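Local structure of trichothecene 3-O-acetyltransferase (Gibberella zeae, 3B30) at residues T373-S378 and S410-M415; A254-V259 and T330-R335; S24-V29 and P96-M101; V293-A298 and G307-M312. The protein probably transfers an acetyl group from acetyl coenzyme A to the C3 hydroxyl of trichothecene mycotoxins. All blocks are in the same frame, centred on the assembly; numbering follows the deposited sequence. Where two conformers were deposited one is given.

Interaction 1: residues T373-S378 and S410-M415. With ETB (Ethyl Coenzyme A), chain B.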
# COMPACT_ATOMS: atom_id res chain seq x y z
N THR A 373 -9.58 -13.14 -12.76
CA THR A 373 -8.52 -14.18 -12.74
C THR A 373 -7.14 -13.73 -12.25
O THR A 373 -6.21 -14.55 -12.14
CB THR A 373 -8.30 -14.73 -14.13
OG1 THR A 373 -8.18 -13.63 -15.05
CG2 THR A 373 -9.46 -15.64 -14.54
N SER A 374 -7.00 -12.43 -12.02
CA SER A 374 -5.73 -11.83 -11.64
C SER A 374 -5.53 -11.83 -10.13
O SER A 374 -6.43 -12.15 -9.38
CB SER A 374 -5.63 -10.38 -12.15
OG SER A 374 -5.55 -10.32 -13.58
N VAL A 375 -4.31 -11.47 -9.72
CA VAL A 375 -4.02 -11.08 -8.34
C VAL A 375 -3.22 -9.80 -8.43
O VAL A 375 -2.23 -9.75 -9.13
CB VAL A 375 -3.17 -12.15 -7.59
CG1 VAL A 375 -2.79 -11.65 -6.21
CG2 VAL A 375 -3.90 -13.48 -7.50
N MET A 376 -3.67 -8.76 -7.73
CA MET A 376 -2.95 -7.50 -7.70
C MET A 376 -2.54 -7.28 -6.25
O MET A 376 -3.34 -6.76 -5.46
CB MET A 376 -3.83 -6.35 -8.19
CG MET A 376 -4.44 -6.59 -9.60
SD MET A 376 -5.74 -5.42 -10.07
CE MET A 376 -7.06 -5.86 -8.93
N LEU A 377 -1.31 -7.66 -5.93
CA LEU A 377 -0.83 -7.69 -4.55
C LEU A 377 0.21 -6.61 -4.28
O LEU A 377 1.16 -6.47 -5.05
CB LEU A 377 -0.20 -9.07 -4.21
CG LEU A 377 0.62 -9.18 -2.88
CD1 LEU A 377 -0.22 -8.94 -1.63
CD2 LEU A 377 1.35 -10.50 -2.77
N SER A 378 -0.01 -5.88 -3.19
CA SER A 378 0.94 -4.88 -2.68
C SER A 378 1.38 -5.23 -1.25
O SER A 378 0.60 -5.15 -0.29
CB SER A 378 0.36 -3.46 -2.75
OG SER A 378 1.36 -2.51 -2.40
N SER A 410 -9.77 -8.98 -6.30
CA SER A 410 -8.39 -9.43 -6.58
C SER A 410 -7.30 -8.47 -6.06
O SER A 410 -6.09 -8.75 -6.19
CB SER A 410 -8.19 -9.81 -8.04
OG SER A 410 -9.07 -10.87 -8.38
N LEU A 411 -7.74 -7.37 -5.44
CA LEU A 411 -6.79 -6.48 -4.77
C LEU A 411 -6.40 -7.10 -3.43
O LEU A 411 -7.26 -7.61 -2.69
CB LEU A 411 -7.37 -5.07 -4.58
CG LEU A 411 -6.42 -3.97 -4.06
CD1 LEU A 411 -5.28 -3.69 -5.09
CD2 LEU A 411 -7.19 -2.70 -3.72
N MET A 412 -5.11 -7.05 -3.10
CA MET A 412 -4.61 -7.69 -1.89
C MET A 412 -3.45 -6.92 -1.28
O MET A 412 -2.75 -6.22 -1.99
CB MET A 412 -4.15 -9.11 -2.19
CG MET A 412 -5.24 -10.02 -2.76
SD MET A 412 -4.58 -11.68 -3.04
CE MET A 412 -5.98 -12.38 -3.93
N TYR A 413 -3.31 -6.98 0.05
CA TYR A 413 -2.16 -6.35 0.75
C TYR A 413 -1.52 -7.31 1.74
O TYR A 413 -2.22 -8.16 2.31
CB TYR A 413 -2.60 -5.11 1.54
CG TYR A 413 -3.21 -4.03 0.68
CD1 TYR A 413 -4.60 -3.90 0.57
CD2 TYR A 413 -2.40 -3.17 -0.06
CE1 TYR A 413 -5.15 -2.91 -0.26
CE2 TYR A 413 -2.95 -2.20 -0.89
CZ TYR A 413 -4.31 -2.07 -0.98
OH TYR A 413 -4.80 -1.08 -1.82
N PHE A 414 -0.21 -7.16 1.98
CA PHE A 414 0.39 -7.67 3.24
C PHE A 414 0.57 -6.47 4.17
O PHE A 414 1.06 -5.41 3.75
CB PHE A 414 1.76 -8.32 3.05
CG PHE A 414 1.75 -9.55 2.15
CD1 PHE A 414 0.56 -10.25 1.91
CD2 PHE A 414 2.93 -10.00 1.57
CE1 PHE A 414 0.56 -11.37 1.05
CE2 PHE A 414 2.94 -11.12 0.72
CZ PHE A 414 1.75 -11.79 0.47
N MET A 415 0.19 -6.65 5.42
CA MET A 415 0.44 -5.62 6.42
C MET A 415 1.93 -5.55 6.75
O MET A 415 2.66 -6.50 6.45
CB MET A 415 -0.38 -5.90 7.66
CG MET A 415 -1.91 -5.91 7.41
SD MET A 415 -2.55 -4.36 6.75
CE MET A 415 -2.88 -4.73 5.01
N1A ETB B . 20.58 -16.66 0.06
C2A ETB B . 19.35 -16.91 0.54
N3A ETB B . 18.44 -15.94 0.71
C4A ETB B . 18.73 -14.70 0.38
C5A ETB B . 19.97 -14.40 -0.10
C6A ETB B . 20.93 -15.41 -0.25
N6A ETB B . 22.18 -15.15 -0.58
N7A ETB B . 19.99 -13.11 -0.29
C8A ETB B . 18.82 -12.58 0.05
N9A ETB B . 18.04 -13.56 0.47
C1B ETB B . 16.71 -13.46 1.03
C2B ETB B . 16.69 -12.79 2.38
O2B ETB B . 17.17 -13.59 3.37
C3B ETB B . 15.25 -12.37 2.49
O3B ETB B . 14.54 -13.47 2.87
P3B ETB B . 13.58 -13.53 4.04
O7A ETB B . 14.45 -13.65 5.07
O8A ETB B . 12.89 -12.33 4.20
O9A ETB B . 12.76 -14.67 3.85
C4B ETB B . 14.93 -12.11 1.06
O4B ETB B . 15.90 -12.66 0.27
C5B ETB B . 14.82 -10.63 0.85
O5B ETB B . 14.53 -10.32 -0.44
P1A ETB B . 13.90 -8.98 -0.87
O1A ETB B . 13.74 -9.18 -2.30
O2A ETB B . 14.75 -7.86 -0.53
O3A ETB B . 12.60 -8.69 -0.08
P2A ETB B . 11.27 -9.44 -0.03
O4A ETB B . 10.99 -9.47 1.33
O5A ETB B . 11.37 -10.64 -0.72
O6A ETB B . 10.25 -8.54 -0.75
CBP ETB B . 9.37 -7.06 -2.35
CCP ETB B . 10.33 -8.22 -2.09
CDP ETB B . 9.28 -6.91 -3.82
CEP ETB B . 7.97 -7.21 -1.83
CAP ETB B . 9.93 -5.83 -1.64
OAP ETB B . 11.23 -5.61 -1.98
C9P ETB B . 9.07 -4.64 -1.90
O9P ETB B . 9.40 -3.92 -2.97
N8P ETB B . 8.03 -4.42 -1.12
C7P ETB B . 7.21 -3.26 -1.11
C6P ETB B . 6.14 -3.17 -2.18
C5P ETB B . 5.39 -1.86 -2.11
O5P ETB B . 5.94 -0.74 -2.06
N4P ETB B . 4.11 -2.00 -2.06
C3P ETB B . 3.22 -1.08 -2.69
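Leu377 and Met412 sit side by side on neighbouring parallel strands, their CA atoms 4.6 Å apart, and the Met412 side chain can be followed along the face of the sheet that also carries Leu377. Its CB lies 4.0 Å from Leu377 CD1. With CG anti to the carbonyl carbon (chi1 -59°) and the chain extended beyond, SD is carried back to Val375 CG1, 3.6 Å away, and CE stays near the same methyl at 4.0 Å. An unbranched, pliant thioether suits this run along buried aliphatic neighbours. Leu377 meanwhile sets CD1 over one face of the Phe414 ring, 4.0 Å from its centroid, while CD2 meets ring atom CZ. The backbones join through four N-H to O=C bonds, the straightest being Met376 N to Ser410 O at 172°. The pair lies inside the mixed sheet: strand 286-294 flanks 375-379, strand 423-430 flanks 411-414, and helix 261-277 covers the face bearing Leu377, Met412 and Phe414.

Interaction 2: residues A254-V259 and T330-R335. With ETB (Ethyl Coenzyme A), chain B.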
# COMPACT_ATOMS: atom_id res chain seq x y z
N ALA A 254 15.49 -24.50 -11.46
CA ALA A 254 16.95 -24.55 -11.52
C ALA A 254 17.56 -23.15 -11.70
O ALA A 254 18.69 -22.90 -11.29
CB ALA A 254 17.43 -25.50 -12.64
N SER A 255 16.79 -22.23 -12.29
CA SER A 255 17.29 -20.90 -12.58
C SER A 255 17.32 -20.02 -11.31
O SER A 255 17.89 -18.93 -11.32
CB SER A 255 16.43 -20.24 -13.67
OG SER A 255 15.19 -19.80 -13.12
N THR A 256 16.73 -20.53 -10.23
CA THR A 256 16.40 -19.70 -9.07
C THR A 256 17.19 -20.18 -7.85
O THR A 256 16.90 -21.25 -7.34
CB THR A 256 14.85 -19.77 -8.81
OG1 THR A 256 14.16 -19.18 -9.93
CG2 THR A 256 14.46 -19.05 -7.53
N LYS A 257 18.16 -19.40 -7.39
CA LYS A 257 19.00 -19.81 -6.23
C LYS A 257 18.26 -19.82 -4.89
O LYS A 257 18.55 -20.64 -4.03
CB LYS A 257 20.22 -18.89 -6.05
CG LYS A 257 21.24 -18.89 -7.18
CD LYS A 257 22.18 -20.04 -7.08
CE LYS A 257 23.40 -19.76 -7.93
NZ LYS A 257 24.08 -21.02 -8.20
N PHE A 258 17.36 -18.85 -4.70
CA PHE A 258 16.65 -18.73 -3.44
C PHE A 258 15.39 -17.92 -3.68
O PHE A 258 15.29 -17.19 -4.68
CB PHE A 258 17.51 -18.05 -2.34
CG PHE A 258 17.84 -16.62 -2.63
CD1 PHE A 258 16.93 -15.61 -2.34
CD2 PHE A 258 19.04 -16.29 -3.28
CE1 PHE A 258 17.21 -14.27 -2.66
CE2 PHE A 258 19.34 -14.98 -3.58
CZ PHE A 258 18.42 -13.96 -3.28
N VAL A 259 14.44 -18.06 -2.77
CA VAL A 259 13.27 -17.18 -2.74
C VAL A 259 13.15 -16.64 -1.33
O VAL A 259 13.84 -17.10 -0.42
CB VAL A 259 11.95 -17.91 -3.21
CG1 VAL A 259 12.09 -18.36 -4.65
CG2 VAL A 259 11.58 -19.10 -2.28
N THR A 330 6.01 -21.73 -8.45
CA THR A 330 5.28 -20.44 -8.44
C THR A 330 6.15 -19.33 -7.83
O THR A 330 6.23 -18.22 -8.37
CB THR A 330 3.91 -20.56 -7.75
OG1 THR A 330 3.23 -21.72 -8.27
CG2 THR A 330 3.04 -19.27 -8.00
N ALA A 331 6.83 -19.63 -6.72
CA ALA A 331 7.71 -18.61 -6.09
C ALA A 331 8.84 -18.21 -7.01
O ALA A 331 9.27 -17.05 -7.02
CB ALA A 331 8.25 -19.09 -4.75
N SER A 332 9.36 -19.17 -7.78
CA SER A 332 10.41 -18.90 -8.76
C SER A 332 9.96 -17.89 -9.82
O SER A 332 10.76 -17.05 -10.23
CB SER A 332 10.93 -20.20 -9.42
OG SER A 332 11.51 -21.07 -8.45
N ARG A 333 8.71 -17.98 -10.28
CA ARG A 333 8.19 -16.99 -11.26
C ARG A 333 8.33 -15.57 -10.68
O ARG A 333 8.75 -14.64 -11.37
CB ARG A 333 6.71 -17.22 -11.55
CG ARG A 333 6.39 -18.58 -12.21
CD ARG A 333 4.86 -18.79 -12.32
NE ARG A 333 4.49 -20.10 -12.87
CZ ARG A 333 4.34 -20.34 -14.18
NH1 ARG A 333 4.59 -19.37 -15.06
NH2 ARG A 333 4.01 -21.56 -14.62
N LEU A 334 7.93 -15.41 -9.42
CA LEU A 334 7.95 -14.10 -8.76
C LEU A 334 9.37 -13.54 -8.65
O LEU A 334 9.65 -12.44 -9.12
CB LEU A 334 7.24 -14.16 -7.40
CG LEU A 334 5.77 -14.60 -7.48
CD1 LEU A 334 5.10 -14.57 -6.12
CD2 LEU A 334 4.95 -13.77 -8.46
N ARG A 335 10.26 -14.35 -8.07
CA ARG A 335 11.65 -13.95 -7.80
C ARG A 335 12.41 -13.66 -9.10
O ARG A 335 13.28 -12.77 -9.13
CB ARG A 335 12.35 -15.08 -6.99
CG ARG A 335 13.85 -14.91 -6.71
CD ARG A 335 14.20 -13.56 -6.01
NE ARG A 335 13.33 -13.25 -4.87
CZ ARG A 335 13.53 -12.23 -4.03
NH1 ARG A 335 12.66 -11.98 -3.05
NH2 ARG A 335 14.58 -11.43 -4.17
N1A ETB B . 20.58 -16.66 0.06
C2A ETB B . 19.35 -16.91 0.54
N3A ETB B . 18.44 -15.94 0.71
C4A ETB B . 18.73 -14.70 0.38
C5A ETB B . 19.97 -14.40 -0.10
C6A ETB B . 20.93 -15.41 -0.25
N6A ETB B . 22.18 -15.15 -0.58
N7A ETB B . 19.99 -13.11 -0.29
C8A ETB B . 18.82 -12.58 0.05
N9A ETB B . 18.04 -13.56 0.47
C1B ETB B . 16.71 -13.46 1.03
C2B ETB B . 16.69 -12.79 2.38
O2B ETB B . 17.17 -13.59 3.37
C3B ETB B . 15.25 -12.37 2.49
O3B ETB B . 14.54 -13.47 2.87
P3B ETB B . 13.58 -13.53 4.04
O7A ETB B . 14.45 -13.65 5.07
O8A ETB B . 12.89 -12.33 4.20
O9A ETB B . 12.76 -14.67 3.85
C4B ETB B . 14.93 -12.11 1.06
O4B ETB B . 15.90 -12.66 0.27
C5B ETB B . 14.82 -10.63 0.85
O5B ETB B . 14.53 -10.32 -0.44
P1A ETB B . 13.90 -8.98 -0.87
O1A ETB B . 13.74 -9.18 -2.30
O2A ETB B . 14.75 -7.86 -0.53
O3A ETB B . 12.60 -8.69 -0.08
P2A ETB B . 11.27 -9.44 -0.03
O4A ETB B . 10.99 -9.47 1.33
O5A ETB B . 11.37 -10.64 -0.72
O6A ETB B . 10.25 -8.54 -0.75
CBP ETB B . 9.37 -7.06 -2.35
CCP ETB B . 10.33 -8.22 -2.09
CDP ETB B . 9.28 -6.91 -3.82
CEP ETB B . 7.97 -7.21 -1.83
CAP ETB B . 9.93 -5.83 -1.64
OAP ETB B . 11.23 -5.61 -1.98
C9P ETB B . 9.07 -4.64 -1.90
O9P ETB B . 9.40 -3.92 -2.97
N8P ETB B . 8.03 -4.42 -1.12
C7P ETB B . 7.21 -3.26 -1.11
C6P ETB B . 6.14 -3.17 -2.18
C5P ETB B . 5.39 -1.86 -2.11
O5P ETB B . 5.94 -0.74 -2.06
N4P ETB B . 4.11 -2.00 -2.06
C3P ETB B . 3.22 -1.08 -2.69
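Thr256 and Val259 run alongside the last turns of helix 327-335, where Thr256 CA is 6.1 Å from Ser332 CA and Val259 CA 6.2 Å from Arg335 CA, so an irregular segment follows the helix for about one turn. Together they form one wall of the coenzyme A site, an arrangement consistent with a BAHD-type acyltransferase fold. The apolar seam is made by Val259, whose branched side chain spreads its methyls over the small Ala331: CG1 lies 3.9 Å from Ala331 CB. At the other end Thr256 OG1 rests 3.4 Å from Ser332 CB; the Ser332 hydroxyl is turned to Gly328 O and Asp253 N. Arg335 leaves the helix with CG anti to its own N (chi1 175°), brushes Phe258 O, and bends at the next two torsions to bring its guanidinium to the coenzyme. A long, bidentate cation is apt here: NE pairs with Asp263, which probably steadies the group, while the terminal nitrogens reach the phosphate. Phe258 presents a ring face to the adenine, with ETB C4A 3.3 Å above the plane, a flat hydrocarbon surface against a flat base. Its CE1 also lies over one face of the Arg335 guanidinium, linking the adenine and phosphate grips. Both terminal nitrogens donate to one phosphate oxygen, ETB O1A, Arg335 NH1 at 3.1 Å and NH2 at 3.0 Å, with P1A in plane at the guanidinium edge.

Interaction 3: residues S24-V29 and P96-M101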
# COMPACT_ATOMS: atom_id res chain seq x y z
N SER A 24 -3.81 2.18 9.89
CA SER A 24 -4.21 2.43 11.29
C SER A 24 -3.29 1.69 12.26
O SER A 24 -2.93 0.52 12.03
CB SER A 24 -5.67 1.98 11.52
OG SER A 24 -6.60 2.72 10.73
N LEU A 25 -2.88 2.41 13.30
CA LEU A 25 -2.08 1.88 14.40
C LEU A 25 -2.93 1.93 15.68
O LEU A 25 -3.50 2.99 16.05
CB LEU A 25 -0.78 2.72 14.60
CG LEU A 25 0.34 2.51 13.57
CD1 LEU A 25 -0.06 2.94 12.18
CD2 LEU A 25 1.64 3.22 13.93
N LEU A 26 -3.03 0.79 16.34
CA LEU A 26 -3.85 0.65 17.54
C LEU A 26 -2.94 0.59 18.74
O LEU A 26 -2.02 -0.22 18.75
CB LEU A 26 -4.70 -0.65 17.47
CG LEU A 26 -5.43 -1.07 18.76
CD1 LEU A 26 -6.57 -0.05 19.09
CD2 LEU A 26 -5.99 -2.49 18.60
N TYR A 27 -3.20 1.43 19.74
CA TYR A 27 -2.52 1.39 21.02
C TYR A 27 -3.53 1.25 22.14
O TYR A 27 -4.62 1.86 22.07
CB TYR A 27 -1.74 2.71 21.29
CG TYR A 27 -0.73 3.10 20.24
CD1 TYR A 27 0.63 2.83 20.42
CD2 TYR A 27 -1.12 3.75 19.05
CE1 TYR A 27 1.58 3.20 19.46
CE2 TYR A 27 -0.18 4.10 18.09
CZ TYR A 27 1.17 3.84 18.31
OH TYR A 27 2.12 4.18 17.36
N PRO A 28 -3.18 0.48 23.19
CA PRO A 28 -4.01 0.48 24.39
C PRO A 28 -3.80 1.77 25.18
O PRO A 28 -2.71 2.35 25.18
CB PRO A 28 -3.48 -0.74 25.18
CG PRO A 28 -2.04 -0.80 24.79
CD PRO A 28 -2.04 -0.44 23.32
N VAL A 29 -4.86 2.22 25.84
CA VAL A 29 -4.81 3.40 26.69
C VAL A 29 -5.42 3.01 28.02
O VAL A 29 -6.62 2.71 28.10
CB VAL A 29 -5.59 4.61 26.09
CG1 VAL A 29 -5.52 5.80 27.07
CG2 VAL A 29 -4.98 5.00 24.72
N PRO A 96 -15.53 0.22 17.54
CA PRO A 96 -14.79 -0.87 18.18
C PRO A 96 -14.30 -0.49 19.57
O PRO A 96 -14.26 0.68 19.91
CB PRO A 96 -13.60 -1.10 17.24
CG PRO A 96 -13.40 0.23 16.58
CD PRO A 96 -14.78 0.81 16.40
N THR A 97 -13.96 -1.50 20.37
CA THR A 97 -13.43 -1.30 21.70
C THR A 97 -12.13 -2.08 21.69
O THR A 97 -11.97 -2.97 20.86
CB THR A 97 -14.38 -1.91 22.79
OG1 THR A 97 -14.51 -3.32 22.58
CG2 THR A 97 -15.79 -1.26 22.75
N ILE A 98 -11.21 -1.79 22.59
CA ILE A 98 -9.97 -2.59 22.67
C ILE A 98 -10.23 -4.07 22.96
O ILE A 98 -9.57 -4.96 22.37
CB ILE A 98 -8.92 -1.99 23.68
CG1 ILE A 98 -7.52 -2.57 23.42
CG2 ILE A 98 -9.28 -2.27 25.14
CD1 ILE A 98 -6.76 -1.89 22.38
N GLU A 99 -11.20 -4.37 23.83
CA GLU A 99 -11.50 -5.77 24.13
C GLU A 99 -12.17 -6.49 22.96
O GLU A 99 -11.92 -7.67 22.71
CB GLU A 99 -12.27 -5.92 25.46
CG GLU A 99 -11.41 -5.58 26.68
CD GLU A 99 -10.11 -6.41 26.81
OE1 GLU A 99 -10.11 -7.63 26.49
OE2 GLU A 99 -9.09 -5.84 27.23
N GLY A 100 -12.99 -5.77 22.20
CA GLY A 100 -13.66 -6.33 21.01
C GLY A 100 -12.65 -6.67 19.93
O GLY A 100 -12.71 -7.74 19.28
N MET A 101 -11.72 -5.74 19.72
CA MET A 101 -10.57 -5.93 18.84
C MET A 101 -9.74 -7.14 19.22
O MET A 101 -9.44 -7.98 18.38
CB MET A 101 -9.67 -4.69 18.87
CG MET A 101 -10.21 -3.50 18.12
SD MET A 101 -9.78 -3.56 16.39
CE MET A 101 -10.14 -1.86 15.89
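Pro28 and Ile98 mark the nearest approach of the two backbones, CA to CA 6.9 Å, where the end of strand 20-28 passes the first turn of helix 98-104. At that separation the segments meet through side chains. Both lie within the trichothecene 3-O-acetyltransferase-like N-terminal domain, where this short helix packs on a mixed sheet. Leu26 points toward the helix and Ile98 toward the strand. Ile98 holds CG1 anti to its backbone N (chi1 -162°), which extends its longer branch across the gap, and the terminal CD1 reaches into the fork of Leu26: 3.8 Å from Leu26 CD1 and 3.9 Å from both CG and CD2. The same methyl meets the strand's last residue, 4.1 Å from Pro28 CA. One turn along the helix, Met101 adds its CB, 4.3 Å from Leu26 CD2, so a single leucine touches two successive inward positions of the helix. The start of that helix is fixed by Thr97 at the N-cap, whose OG1 accepts from Gly100 N at 2.9 Å, a role suited to a short hydroxyl side chain. On the sheet side, strand 20-28 is bonded to strands 147-155 and 399-401, and Ile149 touches both Leu26 and Met101. The side chains meet through aliphatic carbons. Dispersion and burial have little directionality, so the fit of the side chains probably sets how the helix lies on the sheet, while its start has its own capping bond.

Interaction 4: residues V293-A298 and G307-M312. With ETB (Ethyl Coenzyme A), chain B.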
# COMPACT_ATOMS: atom_id res chain seq x y z
N VAL A 293 6.38 -3.47 -6.32
CA VAL A 293 7.79 -3.47 -5.97
C VAL A 293 8.25 -2.03 -5.69
O VAL A 293 8.02 -1.13 -6.50
CB VAL A 293 8.66 -4.11 -7.09
CG1 VAL A 293 10.12 -4.20 -6.66
CG2 VAL A 293 8.19 -5.53 -7.37
N ASP A 294 8.90 -1.83 -4.54
CA ASP A 294 9.64 -0.59 -4.26
C ASP A 294 10.82 -0.48 -5.21
O ASP A 294 11.67 -1.38 -5.25
CB ASP A 294 10.14 -0.64 -2.79
CG ASP A 294 10.92 0.61 -2.37
OD1 ASP A 294 10.96 1.61 -3.13
OD2 ASP A 294 11.47 0.59 -1.25
N ALA A 295 10.86 0.60 -6.00
CA ALA A 295 11.92 0.83 -6.97
C ALA A 295 13.10 1.63 -6.42
O ALA A 295 14.06 1.87 -7.14
CB ALA A 295 11.36 1.51 -8.25
N ARG A 296 13.03 2.06 -5.16
CA ARG A 296 14.16 2.81 -4.59
C ARG A 296 15.51 2.06 -4.68
O ARG A 296 16.50 2.65 -5.09
CB ARG A 296 13.89 3.21 -3.14
CG ARG A 296 12.83 4.34 -3.03
CD ARG A 296 12.35 4.45 -1.56
NE ARG A 296 11.24 5.40 -1.43
CZ ARG A 296 9.99 5.22 -1.86
NH1 ARG A 296 9.62 4.10 -2.50
NH2 ARG A 296 9.09 6.17 -1.65
N PRO A 297 15.56 0.78 -4.25
CA PRO A 297 16.87 0.11 -4.29
C PRO A 297 17.49 0.02 -5.69
O PRO A 297 18.65 0.34 -5.83
CB PRO A 297 16.57 -1.26 -3.70
CG PRO A 297 15.37 -1.02 -2.82
CD PRO A 297 14.54 -0.10 -3.64
N ALA A 298 16.70 -0.39 -6.70
CA ALA A 298 17.17 -0.48 -8.10
C ALA A 298 17.59 0.87 -8.64
O ALA A 298 18.51 0.94 -9.45
CB ALA A 298 16.08 -1.09 -9.02
N GLY A 307 8.68 10.00 -1.57
CA GLY A 307 7.82 10.15 -2.74
C GLY A 307 7.16 8.85 -3.17
O GLY A 307 6.89 7.97 -2.37
N LEU A 308 6.95 8.76 -4.47
CA LEU A 308 6.35 7.61 -5.13
C LEU A 308 7.39 7.08 -6.12
O LEU A 308 7.69 7.70 -7.15
CB LEU A 308 5.07 8.05 -5.82
CG LEU A 308 4.08 7.06 -6.46
CD1 LEU A 308 4.75 6.20 -7.57
CD2 LEU A 308 3.46 6.19 -5.45
N LEU A 309 7.93 5.91 -5.79
CA LEU A 309 8.98 5.29 -6.59
C LEU A 309 8.74 3.81 -6.50
O LEU A 309 9.35 3.12 -5.69
CB LEU A 309 10.38 5.64 -6.08
CG LEU A 309 11.57 5.20 -6.95
CD1 LEU A 309 11.28 5.21 -8.49
CD2 LEU A 309 12.86 6.02 -6.63
N GLN A 310 7.82 3.35 -7.34
CA GLN A 310 7.27 1.99 -7.24
C GLN A 310 7.01 1.52 -8.66
O GLN A 310 6.84 2.33 -9.58
CB GLN A 310 5.93 2.05 -6.48
CG GLN A 310 5.37 0.71 -6.04
CD GLN A 310 3.87 0.68 -6.14
OE1 GLN A 310 3.31 -0.23 -6.75
NE2 GLN A 310 3.21 1.69 -5.57
N ASN A 311 6.95 0.21 -8.85
CA ASN A 311 6.51 -0.34 -10.12
C ASN A 311 5.83 -1.66 -9.77
O ASN A 311 5.55 -1.92 -8.60
CB ASN A 311 7.71 -0.53 -11.04
CG ASN A 311 7.34 -0.60 -12.54
OD1 ASN A 311 6.19 -0.89 -12.92
ND2 ASN A 311 8.33 -0.35 -13.38
N MET A 312 5.53 -2.47 -10.77
CA MET A 312 5.03 -3.80 -10.54
C MET A 312 5.88 -4.80 -11.36
O MET A 312 6.57 -4.40 -12.32
CB MET A 312 3.55 -3.90 -10.93
CG MET A 312 2.63 -2.99 -10.08
SD MET A 312 0.99 -3.62 -9.91
CE MET A 312 1.04 -4.37 -8.31
N1A ETB B . 20.58 -16.66 0.06
C2A ETB B . 19.35 -16.91 0.54
N3A ETB B . 18.44 -15.94 0.71
C4A ETB B . 18.73 -14.70 0.38
C5A ETB B . 19.97 -14.40 -0.10
C6A ETB B . 20.93 -15.41 -0.25
N6A ETB B . 22.18 -15.15 -0.58
N7A ETB B . 19.99 -13.11 -0.29
C8A ETB B . 18.82 -12.58 0.05
N9A ETB B . 18.04 -13.56 0.47
C1B ETB B . 16.71 -13.46 1.03
C2B ETB B . 16.69 -12.79 2.38
O2B ETB B . 17.17 -13.59 3.37
C3B ETB B . 15.25 -12.37 2.49
O3B ETB B . 14.54 -13.47 2.87
P3B ETB B . 13.58 -13.53 4.04
O7A ETB B . 14.45 -13.65 5.07
O8A ETB B . 12.89 -12.33 4.20
O9A ETB B . 12.76 -14.67 3.85
C4B ETB B . 14.93 -12.11 1.06
O4B ETB B . 15.90 -12.66 0.27
C5B ETB B . 14.82 -10.63 0.85
O5B ETB B . 14.53 -10.32 -0.44
P1A ETB B . 13.90 -8.98 -0.87
O1A ETB B . 13.74 -9.18 -2.30
O2A ETB B . 14.75 -7.86 -0.53
O3A ETB B . 12.60 -8.69 -0.08
P2A ETB B . 11.27 -9.44 -0.03
O4A ETB B . 10.99 -9.47 1.33
O5A ETB B . 11.37 -10.64 -0.72
O6A ETB B . 10.25 -8.54 -0.75
CBP ETB B . 9.37 -7.06 -2.35
CCP ETB B . 10.33 -8.22 -2.09
CDP ETB B . 9.28 -6.91 -3.82
CEP ETB B . 7.97 -7.21 -1.83
CAP ETB B . 9.93 -5.83 -1.64
OAP ETB B . 11.23 -5.61 -1.98
C9P ETB B . 9.07 -4.64 -1.90
O9P ETB B . 9.40 -3.92 -2.97
N8P ETB B . 8.03 -4.42 -1.12
C7P ETB B . 7.21 -3.26 -1.11
C6P ETB B . 6.14 -3.17 -2.18
C5P ETB B . 5.39 -1.86 -2.11
O5P ETB B . 5.94 -0.74 -2.06
N4P ETB B . 4.11 -2.00 -2.06
C3P ETB B . 3.22 -1.08 -2.69
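Val293 and Asn311 form an antiparallel hydrogen-bonded pair: Val293 N gives to Asn311 O at 2.9 Å, and Asn311 N gives back to Val293 O. Two residues on, Ala295 N donates to Leu309 O at 3.0 Å, prolonging the pairing past the strand end, and the small Ala295 CB fits against Leu309 CD1 at 3.7 Å. Between these bonds Asp294 turns its N outward to ETB O9P, 2.7 Å away, gripping the pantetheine arm of the coenzyme. Leu309 also lays CB over one face of the Arg296 guanidinium, 4.0 Å above its plane. In the wider fold Arg296 NH2 pairs with Asp160, the aspartate of the HxxxD motif characteristic of BAHD acyltransferases; Asp160 also accepts from Leu309 N. The same guanidinium gives its NE to Tyr305 O. It is set by Asp294, whose OD1 takes a capping bond from Arg296 N and a salt bridge from Arg296 NH1, from opposite faces of the carboxylate plane and both at 2.9 Å. With CG anti to the backbone N (chi1 -180°), Asp294 swings forward to cap the turn into helix 296-299, as a short carboxylate can. Farther out, Lys382 bridges to Asp294 OD2.

From the N terminus, interaction 3 closes first, bringing helix 98-104 back to strand 20-28 and so completing a loop within the N-terminal family region. Interaction 2 then spans a long loop, from the segment before helix 261-277 to helix 327-335, and the short hairpin-like loop of interaction 4 is nested inside it. Interaction 1 closes last, joining strands 375-379 and 411-414, so no loop crosses another. Interactions 1 and 4 belong to the same mixed sheet and touch where Met312 packs on Leu377. Those two and interaction 2 all meet the coenzyme, whereas interaction 3 does not, its centre lying about 26 Å from that of interaction 1 and about 39 Å from that of interaction 2.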